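PDB 3C8G: fumarase E from Shigella flexneri 2a str. 2457T, which probably catalyses the one-way addition of water to fumarate, giving (S)-malate, as a homodimer of the MtlR/FumE family. Local coordinates for residues V72-I77 / D90-S95. Residues are numbered along the deposited sequence; the frame is centred on the assembly and turned at random.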
loop_
_atom_site.group_PDB
_atom_site.type_symbol
_atom_site.label_atom_id
_atom_site.label_comp_id
_atom_site.label_asym_id
_atom_site.label_seq_id
_atom_site.Cartn_x
_atom_site.Cartn_y
_atom_site.Cartn_z
ATOM N N VAL B 72 5.918 -3.430 -3.845
ATOM C CA VAL B 72 5.121 -2.525 -3.005
ATOM C C VAL B 72 5.091 -3.031 -1.567
ATOM O O VAL B 72 5.232 -2.242 -0.618
ATOM C CB VAL B 72 3.687 -2.177 -3.559
ATOM C CG1 VAL B 72 3.606 -2.337 -5.076
ATOM C CG2 VAL B 72 2.611 -2.980 -2.878
ATOM N N ALA B 73 4.964 -4.345 -1.402
ATOM C CA ALA B 73 5.142 -4.965 -0.078
ATOM C C ALA B 73 6.479 -4.612 0.624
ATOM O O ALA B 73 6.496 -4.317 1.826
ATOM C CB ALA B 73 4.989 -6.446 -0.182
ATOM N N LEU B 74 7.590 -4.666 -0.115
ATOM C CA LEU B 74 8.907 -4.367 0.454
ATOM C C LEU B 74 8.955 -2.907 0.834
ATOM O O LEU B 74 9.258 -2.551 1.975
ATOM C CB LEU B 74 10.030 -4.639 -0.539
ATOM C CG LEU B 74 10.664 -6.009 -0.563
ATOM C CD1 LEU B 74 11.589 -6.078 -1.779
ATOM C CD2 LEU B 74 11.409 -6.275 0.744
ATOM N N ARG B 75 8.639 -2.069 -0.134
ATOM C CA ARG B 75 8.581 -0.651 0.118
ATOM C C ARG B 75 7.720 -0.323 1.345
ATOM O O ARG B 75 8.127 0.506 2.163
ATOM C CB ARG B 75 8.143 0.085 -1.134
ATOM C CG ARG B 75 9.271 0.110 -2.134
ATOM C CD ARG B 75 8.919 0.863 -3.368
ATOM N NE ARG B 75 8.586 -0.037 -4.465
ATOM C CZ ARG B 75 8.882 0.211 -5.738
ATOM N NH1 ARG B 75 9.544 1.313 -6.066
ATOM N NH2 ARG B 75 8.528 -0.641 -6.679
ATOM N N LEU B 76 6.585 -1.013 1.519
ATOM C CA LEU B 76 5.722 -0.756 2.688
ATOM C C LEU B 76 6.481 -1.037 3.990
ATOM O O LEU B 76 6.527 -0.193 4.877
ATOM C CB LEU B 76 4.412 -1.560 2.632
ATOM C CG LEU B 76 3.082 -0.912 3.041
ATOM C CD1 LEU B 76 2.231 -1.873 3.836
ATOM C CD2 LEU B 76 3.239 0.342 3.826
ATOM N N ILE B 77 7.091 -2.213 4.083
ATOM C CA ILE B 77 7.817 -2.608 5.276
ATOM C C ILE B 77 8.965 -1.641 5.563
ATOM O O ILE B 77 9.188 -1.259 6.731
ATOM C CB ILE B 77 8.381 -4.025 5.162
ATOM C CG1 ILE B 77 7.281 -5.029 4.754
ATOM C CG2 ILE B 77 9.130 -4.415 6.463
ATOM C CD1 ILE B 77 7.790 -6.443 4.526
ATOM N N ASP B 90 18.890 -6.418 -0.340
ATOM C CA ASP B 90 19.036 -7.770 -0.825
ATOM C C ASP B 90 17.780 -8.217 -1.571
ATOM O O ASP B 90 17.861 -8.680 -2.723
ATOM C CB ASP B 90 19.383 -8.745 0.310
ATOM C CG ASP B 90 20.852 -8.681 0.736
ATOM O OD1 ASP B 90 21.588 -7.734 0.304
ATOM O OD2 ASP B 90 21.256 -9.594 1.524
ATOM N N ILE B 91 16.625 -8.063 -0.923
ATOM C CA ILE B 91 15.391 -8.623 -1.468
ATOM C C ILE B 91 15.010 -7.852 -2.708
ATOM O O ILE B 91 14.597 -8.427 -3.699
ATOM C CB ILE B 91 14.247 -8.598 -0.472
ATOM C CG1 ILE B 91 14.653 -9.339 0.799
ATOM C CG2 ILE B 91 13.044 -9.241 -1.104
ATOM C CD1 ILE B 91 13.573 -9.415 1.857
ATOM N N THR B 92 15.187 -6.543 -2.659
ATOM C CA THR B 92 15.070 -5.722 -3.857
ATOM C C THR B 92 15.952 -6.285 -4.978
ATOM O O THR B 92 15.476 -6.508 -6.083
ATOM C CB THR B 92 15.398 -4.258 -3.534
ATOM O OG1 THR B 92 14.405 -3.793 -2.624
ATOM C CG2 THR B 92 15.340 -3.376 -4.777
ATOM N N HIS B 93 17.215 -6.575 -4.683
ATOM C CA HIS B 93 18.080 -7.129 -5.719
ATOM C C HIS B 93 17.542 -8.433 -6.280
ATOM O O HIS B 93 17.551 -8.622 -7.487
ATOM C CB HIS B 93 19.529 -7.260 -5.259
ATOM C CG HIS B 93 20.246 -5.944 -5.149
ATOM N ND1 HIS B 93 20.034 -4.901 -6.029
ATOM C CD2 HIS B 93 21.175 -5.504 -4.265
ATOM C CE1 HIS B 93 20.801 -3.879 -5.694
ATOM N NE2 HIS B 93 21.514 -4.226 -4.638
ATOM N N PHE B 94 17.056 -9.325 -5.426
ATOM C CA PHE B 94 16.471 -10.583 -5.936
ATOM C C PHE B 94 15.275 -10.281 -6.817
ATOM O O PHE B 94 14.994 -11.028 -7.741
ATOM C CB PHE B 94 16.026 -11.530 -4.808
ATOM C CG PHE B 94 17.064 -12.546 -4.413
ATOM C CD1 PHE B 94 18.110 -12.201 -3.544
ATOM C CD2 PHE B 94 16.986 -13.842 -4.875
ATOM C CE1 PHE B 94 19.053 -13.094 -3.178
ATOM C CE2 PHE B 94 17.937 -14.783 -4.487
ATOM C CZ PHE B 94 18.969 -14.405 -3.638
ATOM N N SER B 95 14.574 -9.180 -6.543
ATOM C CA SER B 95 13.356 -8.882 -7.303
ATOM C C SER B 95 13.712 -8.246 -8.638
ATOM O O SER B 95 13.186 -8.626 -9.698
ATOM C CB SER B 95 12.392 -7.993 -6.514
ATOM O OG SER B 95 11.147 -7.918 -7.195
#
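Leu74 and Thr92 mark the closest passage of the two backbones, their CA atoms 7.6 Å apart, where helices 70-79 and 85-103 run past each other in roughly opposite directions. Leu74 projects from its helix straight at the neighbour and supplies every contact from residues 72-77. Its CD1, carried to the far end of the chain because it stands anti to CA (chi2 171°), lies 3.5 Å from Ile91 CG2. The other methyl, Leu74 CD2, rests 3.9 Å from both CG2 and CB of Ile91, and Ile91 CD1 is 4.0 Å from Leu74 CD2, so both leucine methyls bear on the CB branch of Ile91, and its longer arm ends beside one of them. Ile91 offers CG2 in this way because that methyl is anti to the backbone N, with CG1 turned beside the N. The pair forms part of the apolar seam of a helical hairpin: residues 80-84 join two sequential helices in an all-helical chain, and Ile37 of helix 29-40 also packs on Leu74. On another flank of the leucine, Thr92 OG1 sits 3.7 Å from Leu74 CD1; this is van der Waals contact, the hydroxyl being hydrogen-bonded to Tyr88 O one turn earlier in its own helix. A polar tie adds to the hairpin beside this seam, with Ser95 OG hydrogen-bonded to Asp71 OD1 just before residues 72-77. Ile91 also touches Thr166 of helix 158-166, while Val72 and Leu76 turn from helix 85-103 and pack on an apolar and an aromatic side chain, respectively, of the neighbouring subunit.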